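Long-range contacts in hydroxyglutarate synthase (Oryza sativa, PDB 6W1K), which uses iron(II) and dioxygen to decarboxylate and hydroxylate 2-oxoadipate, giving D-2-hydroxyglutarate in plant lysine breakdown: residues K223-E227 / D309-R313; S243-A249 / S260-Y265. All coordinates share one frame; numbering follows the deposited sequence.

Contact 1 (K223-E227 / D309-R313)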
ATOM      1  N   LYS A 223       2.627 -16.874   6.531  1.00 54.76           N
ATOM      2  CA  LYS A 223       1.650 -17.340   5.545  1.00 54.34           C
ATOM      3  C   LYS A 223       1.472 -16.283   4.454  1.00 45.55           C
ATOM      4  O   LYS A 223       1.224 -15.132   4.796  1.00 42.74           O
ATOM      5  CB  LYS A 223       0.314 -17.592   6.238  1.00 66.38           C
ATOM      6  CG  LYS A 223      -0.623 -18.524   5.495  1.00 78.04           C
ATOM      7  CD  LYS A 223      -1.980 -18.662   6.139  1.00 91.44           C
ATOM      8  CE  LYS A 223      -1.903 -19.176   7.558  1.00 91.98           C
ATOM      9  NZ  LYS A 223      -1.260 -20.509   7.602  1.00 90.46           N
ATOM     10  N   LEU A 224       1.587 -16.666   3.191  1.00 41.16           N
ATOM     11  CA  LEU A 224       1.334 -15.762   2.088  1.00 39.16           C
ATOM     12  C   LEU A 224      -0.132 -15.802   1.664  1.00 37.60           C
ATOM     13  O   LEU A 224      -0.782 -16.844   1.723  1.00 36.66           O
ATOM     14  CB  LEU A 224       2.221 -16.141   0.901  1.00 39.44           C
ATOM     15  CG  LEU A 224       3.728 -16.046   1.166  1.00 41.46           C
ATOM     16  CD1 LEU A 224       4.549 -16.561  -0.012  1.00 43.60           C
ATOM     17  CD2 LEU A 224       4.108 -14.617   1.474  1.00 41.43           C
ATOM     18  N   ASN A 225      -0.632 -14.656   1.194  1.00 37.73           N
ATOM     19  CA  ASN A 225      -1.950 -14.589   0.565  1.00 39.95           C
ATOM     20  C   ASN A 225      -2.078 -15.663  -0.511  1.00 40.98           C
ATOM     21  O   ASN A 225      -1.322 -15.662  -1.485  1.00 39.87           O
ATOM     22  CB  ASN A 225      -2.151 -13.194  -0.045  1.00 41.43           C
ATOM     23  CG  ASN A 225      -3.509 -13.027  -0.701  1.00 44.29           C
ATOM     24  OD1 ASN A 225      -4.173 -14.004  -1.014  1.00 45.69           O
ATOM     25  ND2 ASN A 225      -3.928 -11.780  -0.907  1.00 43.07           N
ATOM     26  N   SER A 226      -3.076 -16.538  -0.347  1.00 43.27           N
ATOM     27  CA  SER A 226      -3.295 -17.708  -1.191  1.00 46.53           C
ATOM     28  C   SER A 226      -4.200 -17.452  -2.383  1.00 46.49           C
ATOM     29  O   SER A 226      -4.336 -18.339  -3.231  1.00 45.29           O
ATOM     30  CB  SER A 226      -3.935 -18.860  -0.377  1.00 50.38           C
ATOM     31  OG  SER A 226      -5.313 -18.625  -0.098  1.00 53.99           O
ATOM     32  N   GLU A 227      -4.878 -16.314  -2.440  1.00 49.83           N
ATOM     33  CA  GLU A 227      -5.957 -16.141  -3.403  1.00 54.19           C
ATOM     34  C   GLU A 227      -5.353 -15.843  -4.763  1.00 55.87           C
ATOM     35  O   GLU A 227      -4.581 -14.895  -4.895  1.00 52.88           O
ATOM     36  CB  GLU A 227      -6.898 -15.016  -2.982  1.00 62.87           C
ATOM     37  CG  GLU A 227      -8.218 -14.976  -3.774  1.00 70.89           C
ATOM     38  CD  GLU A 227      -8.999 -16.309  -3.783  1.00 81.69           C
ATOM     39  OE1 GLU A 227      -9.234 -16.916  -2.703  1.00 81.83           O
ATOM     40  OE2 GLU A 227      -9.387 -16.742  -4.895  1.00 80.96           O
ATOM     41  N   ASP A 309     -11.421 -14.520   4.987  1.00 56.21           N
ATOM     42  CA  ASP A 309     -11.111 -15.869   4.517  1.00 63.09           C
ATOM     43  C   ASP A 309      -9.610 -16.141   4.551  1.00 51.95           C
ATOM     44  O   ASP A 309      -9.179 -17.237   4.922  1.00 47.36           O
ATOM     45  CB  ASP A 309     -11.651 -16.082   3.103  1.00 69.48           C
ATOM     46  CG  ASP A 309     -11.669 -17.558   2.698  1.00 74.19           C
ATOM     47  OD1 ASP A 309     -12.298 -18.388   3.412  1.00 81.66           O
ATOM     48  OD2 ASP A 309     -11.057 -17.885   1.655  1.00 74.89           O
ATOM     49  N   GLN A 310      -8.792 -15.161   4.160  1.00 47.34           N
ATOM     50  CA  GLN A 310      -7.351 -15.344   4.291  1.00 47.15           C
ATOM     51  C   GLN A 310      -6.915 -15.363   5.758  1.00 50.74           C
ATOM     52  O   GLN A 310      -6.123 -16.220   6.162  1.00 46.80           O
ATOM     53  CB  GLN A 310      -6.616 -14.255   3.510  1.00 48.46           C
ATOM     54  CG  GLN A 310      -6.709 -14.476   1.999  1.00 48.99           C
ATOM     55  CD  GLN A 310      -5.993 -15.738   1.524  1.00 47.45           C
ATOM     56  OE1 GLN A 310      -4.826 -15.957   1.832  1.00 45.13           O
ATOM     57  NE2 GLN A 310      -6.695 -16.571   0.758  1.00 48.40           N
ATOM     58  N   LEU A 311      -7.422 -14.438   6.577  1.00 48.28           N
ATOM     59  CA  LEU A 311      -6.981 -14.383   7.970  1.00 48.61           C
ATOM     60  C   LEU A 311      -7.325 -15.657   8.745  1.00 51.02           C
ATOM     61  O   LEU A 311      -6.618 -16.012   9.696  1.00 49.44           O
ATOM     62  CB  LEU A 311      -7.601 -13.163   8.666  1.00 50.26           C
ATOM     63  CG  LEU A 311      -6.817 -11.846   8.604  1.00 52.90           C
ATOM     64  CD1 LEU A 311      -6.524 -11.458   7.210  1.00 51.07           C
ATOM     65  CD2 LEU A 311      -7.627 -10.760   9.290  1.00 57.95           C
ATOM     66  N   THR A 312      -8.412 -16.348   8.384  1.00 53.10           N
ATOM     67  CA  THR A 312      -8.864 -17.501   9.150  1.00 57.37           C
ATOM     68  C   THR A 312      -8.432 -18.830   8.537  1.00 57.83           C
ATOM     69  O   THR A 312      -8.810 -19.891   9.048  1.00 54.52           O
ATOM     70  CB  THR A 312     -10.393 -17.465   9.335  1.00 62.04           C
ATOM     71  OG1 THR A 312     -11.059 -17.478   8.068  1.00 60.37           O
ATOM     72  CG2 THR A 312     -10.818 -16.213  10.123  1.00 61.93           C
ATOM     73  N   ARG A 313      -7.627 -18.799   7.477  1.00 61.52           N
ATOM     74  CA  ARG A 313      -7.118 -20.030   6.871  1.00 66.52           C
ATOM     75  C   ARG A 313      -6.433 -20.909   7.911  1.00 76.59           C
ATOM     76  O   ARG A 313      -5.553 -20.442   8.637  1.00 76.48           O
ATOM     77  CB  ARG A 313      -6.132 -19.710   5.757  1.00 65.52           C
ATOM     78  CG  ARG A 313      -6.760 -19.418   4.416  1.00 62.80           C
ATOM     79  CD  ARG A 313      -5.672 -18.962   3.431  1.00 64.50           C
ATOM     80  NE  ARG A 313      -4.496 -19.837   3.474  1.00 69.17           N
ATOM     81  CZ  ARG A 313      -3.254 -19.433   3.219  1.00 73.28           C
ATOM     82  NH1 ARG A 313      -2.243 -20.296   3.282  1.00 71.91           N
ATOM     83  NH2 ARG A 313      -3.030 -18.166   2.884  1.00 71.33           N
TER
HETATM   84  O   HOH W   1      -0.123 -19.607   1.674  1.00 55.04           O
HETATM   85  O   HOH W   2      -9.304 -16.268  -0.202  1.00 48.32           O
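Asn225 and Gln310 mark the closest backbone approach, their CA atoms 6.6 Å apart, where the irregular 223-227 run passes the short helix 308-311 and the last modelled residues of the chain. Gln310 makes two of the three hydrogen bonds across the contact. Its side chain bends at chi2 (-65°) and turns its amide onto Ser226, where both polar ends find a partner. NE2 donates to Ser226 OG at 2.6 Å, with OG practically in the amide plane, while OE1 receives Ser226 N at 2.9 Å along a nearly straight N-H line. That backbone donor stands above the Gln310 carbonyl plane; Arg313 NH2 reaches the same oxygen from the opposite face. Two donors on OE1 and the serine bond on NE2 fix the rotation of the amide.

Segment 309-313 belongs to the C-terminal tail, which follows strand 258-271 of the glyoxalase-clan sheet and packs against it through Leu311 on Pro262. Asn225 faces the residues that lead into this tail: its OD1 closes an Asx turn onto Glu227 N, and its ND2 is held by Ser305 OG and Lys301 O, with the side chain about 8 Å from the bound 2-oxoadipate at nearest atoms.

The guanidinium of Arg313 slots between two aliphatic groups. Lys223 CD lies 3.2 Å above the centre of one face, the two side chains sliding past each other in opposite directions, and Ser226 CB covers the other face nearer its rim. Close to the guanidinium plane, NH2 donates to Leu224 O at 2.9 Å, and a water links NH1 to that same carbonyl. Lys223 NZ comes within 4.4 Å of Arg313 NH1, a like-charge approach that is probably somewhat unfavourable. A second water joins Gln310 NE2 to the carboxylates of Glu227 and Asp309.

Contact 2 (S243-A249 / S260-Y265). With OOG (2-oxoadipic acid), chain F.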
ATOM      1  N   SER A 243       2.197 -11.302  -1.120  1.00 32.25           N
ATOM      2  CA  SER A 243       1.853 -10.529   0.070  1.00 32.38           C
ATOM      3  C   SER A 243       1.572 -11.486   1.221  1.00 33.43           C
ATOM      4  O   SER A 243       1.127 -12.611   1.002  1.00 33.03           O
ATOM      5  CB  SER A 243       0.619  -9.639  -0.124  1.00 31.77           C
ATOM      6  OG  SER A 243      -0.550 -10.400  -0.313  1.00 32.62           O
ATOM      7  N   THR A 244       1.837 -11.031   2.448  1.00 32.83           N
ATOM      8  CA  THR A 244       1.484 -11.814   3.615  1.00 32.51           C
ATOM      9  C   THR A 244      -0.004 -11.654   3.900  1.00 30.74           C
ATOM     10  O   THR A 244      -0.652 -10.698   3.460  1.00 29.54           O
ATOM     11  CB  THR A 244       2.277 -11.385   4.852  1.00 32.33           C
ATOM     12  OG1 THR A 244       2.107  -9.981   5.068  1.00 32.65           O
ATOM     13  CG2 THR A 244       3.751 -11.722   4.724  1.00 32.67           C
ATOM     14  N   VAL A 245      -0.542 -12.626   4.630  1.00 31.40           N
ATOM     15  CA  VAL A 245      -1.828 -12.453   5.286  1.00 33.26           C
ATOM     16  C   VAL A 245      -1.686 -11.405   6.379  1.00 31.30           C
ATOM     17  O   VAL A 245      -0.741 -11.442   7.180  1.00 30.57           O
ATOM     18  CB  VAL A 245      -2.313 -13.797   5.847  1.00 37.47           C
ATOM     19  CG1 VAL A 245      -3.646 -13.633   6.574  1.00 40.03           C
ATOM     20  CG2 VAL A 245      -2.425 -14.818   4.713  1.00 37.45           C
ATOM     21  N   ALA A 246      -2.632 -10.467   6.414  1.00 30.99           N
ATOM     22  CA  ALA A 246      -2.585  -9.367   7.352  1.00 30.40           C
ATOM     23  C   ALA A 246      -2.553  -9.881   8.787  1.00 30.48           C
ATOM     24  O   ALA A 246      -3.110 -10.934   9.113  1.00 28.90           O
ATOM     25  CB  ALA A 246      -3.793  -8.444   7.158  1.00 30.17           C
ATOM     26  N   ASP A 247      -1.860  -9.129   9.641  1.00 31.66           N
ATOM     27  CA  ASP A 247      -1.945  -9.340  11.073  1.00 34.09           C
ATOM     28  C   ASP A 247      -3.346  -9.004  11.586  1.00 29.62           C
ATOM     29  O   ASP A 247      -4.099  -8.239  10.979  1.00 27.47           O
ATOM     30  CB  ASP A 247      -0.914  -8.489  11.809  1.00 41.23           C
ATOM     31  CG  ASP A 247       0.481  -9.104  11.766  1.00 49.34           C
ATOM     32  OD1 ASP A 247       0.604 -10.346  11.828  1.00 46.97           O
ATOM     33  OD2 ASP A 247       1.462  -8.342  11.658  1.00 45.38           O
ATOM     34  N   SER A 248      -3.692  -9.616  12.708  1.00 29.58           N
ATOM     35  CA  SER A 248      -4.915  -9.286  13.432  1.00 30.14           C
ATOM     36  C   SER A 248      -4.594  -8.701  14.797  1.00 30.23           C
ATOM     37  O   SER A 248      -3.543  -8.967  15.385  1.00 31.42           O
ATOM     38  CB  SER A 248      -5.794 -10.533  13.600  1.00 31.93           C
ATOM     39  OG  SER A 248      -6.270 -10.968  12.340  1.00 33.75           O
ATOM     40  N   ALA A 249      -5.550  -7.940  15.327  1.00 29.75           N
ATOM     41  CA  ALA A 249      -5.389  -7.284  16.614  1.00 29.83           C
ATOM     42  C   ALA A 249      -6.718  -7.281  17.345  1.00 29.18           C
ATOM     43  O   ALA A 249      -7.782  -7.346  16.724  1.00 28.83           O
ATOM     44  CB  ALA A 249      -4.910  -5.834  16.477  1.00 29.90           C
ATOM     45  N   SER A 260     -11.815  -9.126  17.342  1.00 28.96           N
ATOM     46  CA  SER A 260     -10.650  -9.147  16.458  1.00 30.23           C
ATOM     47  C   SER A 260     -10.886  -8.275  15.231  1.00 28.27           C
ATOM     48  O   SER A 260     -11.973  -8.285  14.654  1.00 29.27           O
ATOM     49  CB  SER A 260     -10.346 -10.588  16.037  1.00 34.09           C
ATOM     50  OG  SER A 260      -9.165 -10.653  15.260  1.00 37.72           O
ATOM     51  N   ILE A 261      -9.855  -7.537  14.811  1.00 26.90           N
ATOM     52  CA  ILE A 261      -9.928  -6.757  13.579  1.00 25.93           C
ATOM     53  C   ILE A 261      -8.663  -7.026  12.740  1.00 27.13           C
ATOM     54  O   ILE A 261      -7.600  -7.341  13.285  1.00 25.61           O
ATOM     55  CB  ILE A 261     -10.013  -5.226  13.835  1.00 27.07           C
ATOM     56  CG1 ILE A 261      -8.781  -4.742  14.601  1.00 26.88           C
ATOM     57  CG2 ILE A 261     -11.280  -4.815  14.536  1.00 27.70           C
ATOM     58  CD1 ILE A 261      -8.475  -3.260  14.507  1.00 27.71           C
ATOM     59  N   PRO A 262      -8.744  -6.783  11.439  1.00 28.41           N
ATOM     60  CA  PRO A 262      -7.526  -6.802  10.612  1.00 28.14           C
ATOM     61  C   PRO A 262      -6.711  -5.514  10.726  1.00 26.25           C
ATOM     62  O   PRO A 262      -7.248  -4.406  10.760  1.00 24.71           O
ATOM     63  CB  PRO A 262      -8.078  -6.971   9.188  1.00 29.77           C
ATOM     64  CG  PRO A 262      -9.424  -6.272   9.237  1.00 30.82           C
ATOM     65  CD  PRO A 262      -9.965  -6.598  10.631  1.00 30.72           C
ATOM     66  N   ARG A 263      -5.395  -5.683  10.831  1.00 26.29           N
ATOM     67  CA  ARG A 263      -4.473  -4.568  10.654  1.00 26.48           C
ATOM     68  C   ARG A 263      -3.897  -4.675   9.236  1.00 26.55           C
ATOM     69  O   ARG A 263      -4.645  -4.915   8.272  1.00 25.75           O
ATOM     70  CB  ARG A 263      -3.410  -4.561  11.754  1.00 28.06           C
ATOM     71  CG  ARG A 263      -3.981  -4.260  13.166  1.00 29.64           C
ATOM     72  CD  ARG A 263      -4.587  -2.876  13.242  1.00 32.72           C
ATOM     73  NE  ARG A 263      -4.685  -2.342  14.591  1.00 35.37           N
ATOM     74  CZ  ARG A 263      -5.360  -1.238  14.900  1.00 40.38           C
ATOM     75  NH1 ARG A 263      -6.017  -0.568  13.954  1.00 38.85           N
ATOM     76  NH2 ARG A 263      -5.391  -0.809  16.151  1.00 43.26           N
ATOM     77  N   SER A 264      -2.601  -4.481   9.085  1.00 25.73           N
ATOM     78  CA  SER A 264      -1.990  -4.330   7.770  1.00 26.50           C
ATOM     79  C   SER A 264      -1.145  -5.549   7.446  1.00 26.73           C
ATOM     80  O   SER A 264      -1.060  -6.512   8.210  1.00 26.47           O
ATOM     81  CB  SER A 264      -1.168  -3.049   7.726  1.00 26.31           C
ATOM     82  OG  SER A 264      -2.020  -1.936   7.934  1.00 25.35           O
ATOM     83  N   TYR A 265      -0.527  -5.511   6.272  1.00 27.55           N
ATOM     84  CA  TYR A 265       0.253  -6.626   5.774  1.00 27.49           C
ATOM     85  C   TYR A 265       1.458  -6.047   5.063  1.00 26.37           C
ATOM     86  O   TYR A 265       1.672  -4.830   5.063  1.00 26.27           O
ATOM     87  CB  TYR A 265      -0.568  -7.524   4.851  1.00 28.46           C
ATOM     88  CG  TYR A 265      -1.079  -6.886   3.557  1.00 30.06           C
ATOM     89  CD1 TYR A 265      -2.291  -6.219   3.531  1.00 30.75           C
ATOM     90  CD2 TYR A 265      -0.372  -6.985   2.367  1.00 31.72           C
ATOM     91  CE1 TYR A 265      -2.787  -5.663   2.387  1.00 32.52           C
ATOM     92  CE2 TYR A 265      -0.869  -6.416   1.200  1.00 33.50           C
ATOM     93  CZ  TYR A 265      -2.082  -5.753   1.227  1.00 34.39           C
ATOM     94  OH  TYR A 265      -2.619  -5.181   0.100  1.00 34.63           O
TER
HETATM   95  C2  OOG F 402      -4.028  -2.212  -2.143  1.00 78.91           C
HETATM   96  C3  OOG F 402      -3.927  -3.514  -2.939  1.00 79.22           C
HETATM   97  C4  OOG F 402      -3.392  -3.233  -4.347  1.00 79.11           C
HETATM   98  C6  OOG F 402      -1.040  -3.613  -5.503  1.00 77.31           C
HETATM   99  O4  OOG F 402      -1.568  -3.813  -6.626  1.00 77.02           O
HETATM  100  O3  OOG F 402       0.174  -3.863  -5.335  1.00 76.29           O
HETATM  101  C5  OOG F 402      -1.872  -3.069  -4.348  1.00 78.50           C
HETATM  102  C1  OOG F 402      -4.771  -2.408  -0.813  1.00 77.90           C
HETATM  103  O1  OOG F 402      -5.209  -1.476  -0.235  1.00 76.90           O
HETATM  104  O2  OOG F 402      -4.942  -3.675  -0.253  1.00 77.46           O
HETATM  105  O5  OOG F 402      -1.328  -2.518  -3.458  1.00 78.85           O
HETATM  106  O   HOH W   3       1.595  -7.285   9.169  1.00 30.13           O
HETATM  107  O   HOH W   4      -9.226 -10.402  12.589  1.00 38.80           O
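Tyr265 lies against Ser243 and Thr244, its CB 3.5 Å from Thr244 O and its ring atom CD2 3.8 Å from Ser243 CB; both partners approach the ring obliquely. With chi1 at 63°, CG is tucked between the backbone N and the carbonyl carbon, a setting that carries the ring along Ser243 toward the substrate. The hydroxyl then meets 2-oxoadipate edge-on: Tyr265 OH donates to O2 of the distal carboxylate at 2.8 Å, with O2 in the plane of the ring. Arg63 binds the substrate too, and the ring stacks on His195, a ligand of the metal, which is nickel in this crystal in place of iron. A phenylalanine here would probably keep the packing on Ser243 but leave carboxylate O2 without its phenol donor.

Farther along, the two segments form the antiparallel beta hairpin of strands 248-252 and 258-271. Ala249 and Ile261 are a hydrogen-bonded pair: Ala249 N donates to Ile261 O at 3.0 Å, and Ile261 N returns the bond to Ala249 O at 2.8 Å. Pro262, which has no N-H to give, sits opposite Ser248 in a non-hydrogen-bonded pair, where none is needed. Toward the pocket the pairing carries on less regularly, as Arg263 N donates to Asp247 O and Asp247 N to Ser264 O.

On the face carrying Ala249 and Ile261, Ala249 CB presses on Arg263 CG at 3.8 Å. Bent at chi2 (-63°), the arginine lays one guanidinium face against Ile261 CD1, which sits 3.6 Å from the plane and toward its rim, and its NH1 goes on to Asn189 OD1. On the Ser248 and Pro262 side, a water bridges the hydroxyls of Ser248 and Ser260.

How the contacts relate
Leaving helix 210-219, the chain first lays down 223-227, half of contact 1, then runs through strands 232-233 and 239-243 to 243-249. There contact 2 begins, and it closes a short hairpin loop when 260-265 returns alongside. Only much later does the tail at 309-313 come back to 223-227, so contact 1 closes a long loop in which contact 2 is wholly nested. The two meet directly: Asn225 N probably hydrogen-bonds to Ser243 O and Lys223 O to Val245 N, while Leu311 packs on Ser248. Together they tie the C-terminal tail, through the 223-227 loop, to sheet strands that reach the substrate.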